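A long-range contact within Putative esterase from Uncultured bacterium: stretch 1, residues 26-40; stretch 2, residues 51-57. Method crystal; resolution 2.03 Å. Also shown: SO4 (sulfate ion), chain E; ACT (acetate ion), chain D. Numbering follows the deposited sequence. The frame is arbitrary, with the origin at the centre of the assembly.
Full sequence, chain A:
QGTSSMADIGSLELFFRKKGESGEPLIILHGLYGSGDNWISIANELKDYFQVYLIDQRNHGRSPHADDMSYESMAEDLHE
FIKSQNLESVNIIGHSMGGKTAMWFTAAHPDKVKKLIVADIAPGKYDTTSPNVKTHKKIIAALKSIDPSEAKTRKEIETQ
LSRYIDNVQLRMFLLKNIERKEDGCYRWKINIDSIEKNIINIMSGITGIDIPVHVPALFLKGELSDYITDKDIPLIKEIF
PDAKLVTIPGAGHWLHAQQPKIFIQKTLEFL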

# COMPACT_ATOMS: atom_id res chain seq x y z
N LEU A 26 2.42 -13.16 -8.22
CA LEU A 26 2.70 -12.40 -7.03
C LEU A 26 2.16 -11.00 -7.29
O LEU A 26 2.63 -10.31 -8.19
CB LEU A 26 4.22 -12.43 -6.79
CG LEU A 26 4.76 -11.56 -5.65
CD1 LEU A 26 4.07 -11.88 -4.34
CD2 LEU A 26 6.28 -11.76 -5.50
N ILE A 27 1.17 -10.60 -6.49
CA ILE A 27 0.54 -9.30 -6.61
C ILE A 27 1.09 -8.39 -5.53
O ILE A 27 1.07 -8.78 -4.35
CB ILE A 27 -1.01 -9.42 -6.54
CG1 ILE A 27 -1.57 -10.24 -7.71
CG2 ILE A 27 -1.66 -8.04 -6.47
CD1 ILE A 27 -3.07 -10.55 -7.65
N ILE A 28 1.56 -7.18 -5.92
CA ILE A 28 2.05 -6.22 -4.95
C ILE A 28 1.10 -5.02 -4.91
O ILE A 28 0.74 -4.49 -5.96
CB ILE A 28 3.52 -5.84 -5.25
CG1 ILE A 28 4.39 -7.08 -5.46
CG2 ILE A 28 4.15 -4.91 -4.22
CD1 ILE A 28 5.91 -6.76 -5.62
N LEU A 29 0.68 -4.61 -3.70
CA LEU A 29 -0.22 -3.48 -3.47
C LEU A 29 0.47 -2.42 -2.61
O LEU A 29 0.83 -2.65 -1.45
CB LEU A 29 -1.50 -3.94 -2.74
CG LEU A 29 -2.33 -5.03 -3.41
CD1 LEU A 29 -3.60 -5.26 -2.60
CD2 LEU A 29 -2.68 -4.62 -4.81
N HIS A 30 0.66 -1.24 -3.19
CA HIS A 30 1.24 -0.10 -2.52
C HIS A 30 0.29 0.45 -1.41
O HIS A 30 -0.89 0.08 -1.29
CB HIS A 30 1.55 0.95 -3.58
CG HIS A 30 0.31 1.48 -4.21
ND1 HIS A 30 -0.46 2.47 -3.61
CD2 HIS A 30 -0.36 1.12 -5.32
CE1 HIS A 30 -1.52 2.71 -4.34
NE2 HIS A 30 -1.48 1.90 -5.41
N GLY A 31 0.82 1.36 -0.60
CA GLY A 31 0.04 2.10 0.39
C GLY A 31 -0.45 3.48 -0.10
O GLY A 31 -0.29 3.84 -1.28
N LEU A 32 -1.09 4.26 0.80
CA LEU A 32 -1.70 5.53 0.40
C LEU A 32 -0.65 6.49 -0.21
O LEU A 32 0.46 6.64 0.30
CB LEU A 32 -2.36 6.13 1.65
CG LEU A 32 -3.37 7.26 1.44
CD1 LEU A 32 -4.55 6.82 0.62
CD2 LEU A 32 -3.86 7.77 2.79
N TYR A 33 -1.01 7.17 -1.31
CA TYR A 33 -0.11 8.08 -2.02
C TYR A 33 0.99 7.36 -2.81
O TYR A 33 1.86 8.05 -3.38
CB TYR A 33 0.49 9.17 -1.12
CG TYR A 33 -0.52 9.85 -0.24
CD1 TYR A 33 -1.53 10.62 -0.80
CD2 TYR A 33 -0.46 9.76 1.14
CE1 TYR A 33 -2.49 11.23 -0.02
CE2 TYR A 33 -1.42 10.38 1.94
CZ TYR A 33 -2.44 11.11 1.35
OH TYR A 33 -3.41 11.73 2.09
N GLY A 34 1.03 6.01 -2.81
CA GLY A 34 2.05 5.28 -3.57
C GLY A 34 1.51 4.82 -4.92
O GLY A 34 0.37 5.12 -5.26
N SER A 35 2.33 4.08 -5.68
CA SER A 35 1.87 3.35 -6.85
C SER A 35 2.78 2.13 -7.07
O SER A 35 3.66 1.87 -6.26
CB SER A 35 1.83 4.21 -8.08
OG SER A 35 3.15 4.55 -8.46
N GLY A 36 2.51 1.38 -8.14
CA GLY A 36 3.35 0.26 -8.49
C GLY A 36 4.79 0.70 -8.74
O GLY A 36 5.72 -0.03 -8.38
N ASP A 37 4.97 1.95 -9.23
CA ASP A 37 6.29 2.50 -9.49
C ASP A 37 7.23 2.45 -8.30
O ASP A 37 8.44 2.40 -8.49
CB ASP A 37 6.26 3.91 -10.08
CG ASP A 37 5.82 3.89 -11.54
OD1 ASP A 37 5.69 2.80 -12.11
OD2 ASP A 37 5.60 4.95 -12.07
N ASN A 38 6.69 2.51 -7.08
CA ASN A 38 7.59 2.49 -5.92
C ASN A 38 8.12 1.06 -5.68
O ASN A 38 8.98 0.87 -4.84
CB ASN A 38 6.89 3.09 -4.70
CG ASN A 38 6.49 4.55 -4.91
OD1 ASN A 38 7.29 5.35 -5.35
ND2 ASN A 38 5.26 4.89 -4.62
N TRP A 39 7.61 0.06 -6.42
CA TRP A 39 7.97 -1.34 -6.20
C TRP A 39 8.87 -1.85 -7.34
O TRP A 39 9.16 -3.04 -7.39
CB TRP A 39 6.69 -2.20 -5.93
CG TRP A 39 6.12 -1.86 -4.59
CD1 TRP A 39 5.31 -0.79 -4.29
CD2 TRP A 39 6.45 -2.47 -3.33
NE1 TRP A 39 5.06 -0.75 -2.95
CE2 TRP A 39 5.74 -1.76 -2.33
CE3 TRP A 39 7.19 -3.59 -2.95
CZ2 TRP A 39 5.86 -2.08 -0.97
CZ3 TRP A 39 7.26 -3.94 -1.62
CH2 TRP A 39 6.60 -3.19 -0.64
N ILE A 40 9.34 -0.95 -8.23
CA ILE A 40 10.11 -1.32 -9.42
C ILE A 40 11.37 -2.11 -9.03
O ILE A 40 11.64 -3.18 -9.54
CB ILE A 40 10.45 -0.07 -10.29
CG1 ILE A 40 9.26 0.39 -11.13
CG2 ILE A 40 11.71 -0.27 -11.17
CD1 ILE A 40 9.37 1.81 -11.65
S SO4 E . 4.48 2.58 -1.48
O1 SO4 E . 4.18 2.99 -2.83
O2 SO4 E . 3.76 3.45 -0.57
O3 SO4 E . 4.03 1.22 -1.25
O4 SO4 E . 5.89 2.67 -1.24
C ACT D . -0.67 4.19 4.29
O ACT D . 0.49 4.59 4.56
OXT ACT D . -0.92 3.42 3.34
CH3 ACT D . -1.87 4.63 5.16
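Stretch 2, residues 51-57: QVYLIDQ

Stretch 2 runs beside stretch 1 as a parallel neighbour: strand 51-55 lies along strand 26-29, their N-to-C directions 23° apart (signed crossing angle -23°) and their axes 4.7 Å apart at closest approach. The register pairs Leu26 with Val52 (CA to CA 4.7 Å), Ile27 with Tyr53 (4.8 Å) and Ile28 with Leu54 (5.4 Å), so the strands spread as they advance.

The ladder follows the parallel rule, each even residue of stretch 1 reaching to both sides of its partner. Leu26 N donates to Gln51 O (2.9 Å), Leu26 O accepts from Tyr53 N (2.8 Å), and Ile28 N donates to Tyr53 O (2.9 Å). The next rung, Ile55 N to Ile28 O, is weak at 3.5 Å. Where the strands part, a water takes over: it donates to Ile28 O (2.9 Å) and to Ile55 O (2.7 Å) and accepts a weak bond from His30 N (2.9 Å), so polar backbone atoms in the widening gap still find partners.

Beyond the ladder, side chains satisfy backbone amides. His30 NE2 accepts from Gln57 N at 2.9 Å, nearly linear, while His30 ND1 donates to Gly31 O (2.7 Å); the ring thus uses one nitrogen as acceptor and the other as donor. Asp56 OD1 accepts from Gly36 N (2.9 Å), tying the start of the 3-10 segment to stretch 2; Asp56 OD2 is satisfied elsewhere in the structure. There is little room for a side chain at Gly36, since an ideal CB on it would lie 3.1 Å from Leu54 CB.

Apolar packing covers both sheet faces. On one, Ile28 CD1 meets Val52 CG1 (3.7 Å) and Leu54 CD2 (4.0 Å), and Trp39 CB also touches Leu54 CD2 (3.8 Å). On the other, Leu29 CD2 packs against Ile55 CG2 (3.7 Å).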

# COMPACT_ATOMS: atom_id res chain seq x y z
N GLN A 51 5.66 -14.31 -11.30
CA GLN A 51 5.02 -13.42 -12.26
C GLN A 51 4.45 -12.26 -11.46
O GLN A 51 3.38 -12.40 -10.88
CB GLN A 51 3.93 -14.19 -13.02
CG GLN A 51 4.51 -15.32 -13.89
CD GLN A 51 3.44 -15.94 -14.74
OE1 GLN A 51 2.90 -15.32 -15.65
NE2 GLN A 51 3.04 -17.13 -14.37
N VAL A 52 5.21 -11.17 -11.38
CA VAL A 52 4.88 -10.08 -10.48
C VAL A 52 3.95 -9.08 -11.17
O VAL A 52 4.27 -8.57 -12.24
CB VAL A 52 6.16 -9.38 -9.99
CG1 VAL A 52 5.81 -8.31 -8.97
CG2 VAL A 52 7.19 -10.37 -9.44
N TYR A 53 2.83 -8.78 -10.49
CA TYR A 53 1.87 -7.76 -10.93
C TYR A 53 1.95 -6.54 -10.01
O TYR A 53 1.75 -6.65 -8.80
CB TYR A 53 0.45 -8.31 -10.93
CG TYR A 53 0.22 -9.41 -11.93
CD1 TYR A 53 0.57 -10.71 -11.65
CD2 TYR A 53 -0.32 -9.13 -13.18
CE1 TYR A 53 0.38 -11.72 -12.57
CE2 TYR A 53 -0.54 -10.12 -14.12
CZ TYR A 53 -0.19 -11.43 -13.80
OH TYR A 53 -0.41 -12.43 -14.68
N LEU A 54 2.37 -5.40 -10.59
CA LEU A 54 2.45 -4.14 -9.87
C LEU A 54 1.18 -3.37 -10.19
O LEU A 54 1.01 -2.87 -11.31
CB LEU A 54 3.68 -3.35 -10.32
CG LEU A 54 5.04 -4.02 -10.21
CD1 LEU A 54 6.09 -3.08 -10.76
CD2 LEU A 54 5.38 -4.33 -8.77
N ILE A 55 0.28 -3.35 -9.20
CA ILE A 55 -1.08 -2.83 -9.34
C ILE A 55 -1.09 -1.41 -8.78
O ILE A 55 -0.40 -1.13 -7.78
CB ILE A 55 -2.04 -3.77 -8.60
CG1 ILE A 55 -2.36 -5.02 -9.42
CG2 ILE A 55 -3.30 -3.05 -8.15
CD1 ILE A 55 -3.26 -4.76 -10.53
N ASP A 56 -1.77 -0.50 -9.49
CA ASP A 56 -2.10 0.84 -8.98
C ASP A 56 -3.51 0.70 -8.40
O ASP A 56 -4.40 0.19 -9.07
CB ASP A 56 -2.06 1.91 -10.09
CG ASP A 56 -0.68 2.31 -10.60
OD1 ASP A 56 0.32 1.88 -10.02
OD2 ASP A 56 -0.60 3.09 -11.54
N GLN A 57 -3.70 1.01 -7.12
CA GLN A 57 -5.03 0.87 -6.54
C GLN A 57 -5.91 2.07 -6.91
O GLN A 57 -5.37 3.09 -7.37
CB GLN A 57 -4.91 0.67 -5.04
CG GLN A 57 -4.28 -0.68 -4.71
CD GLN A 57 -4.17 -0.83 -3.23
OE1 GLN A 57 -5.09 -1.34 -2.57
NE2 GLN A 57 -3.09 -0.29 -2.70
O HOH W 1 1.51 -1.65 -5.90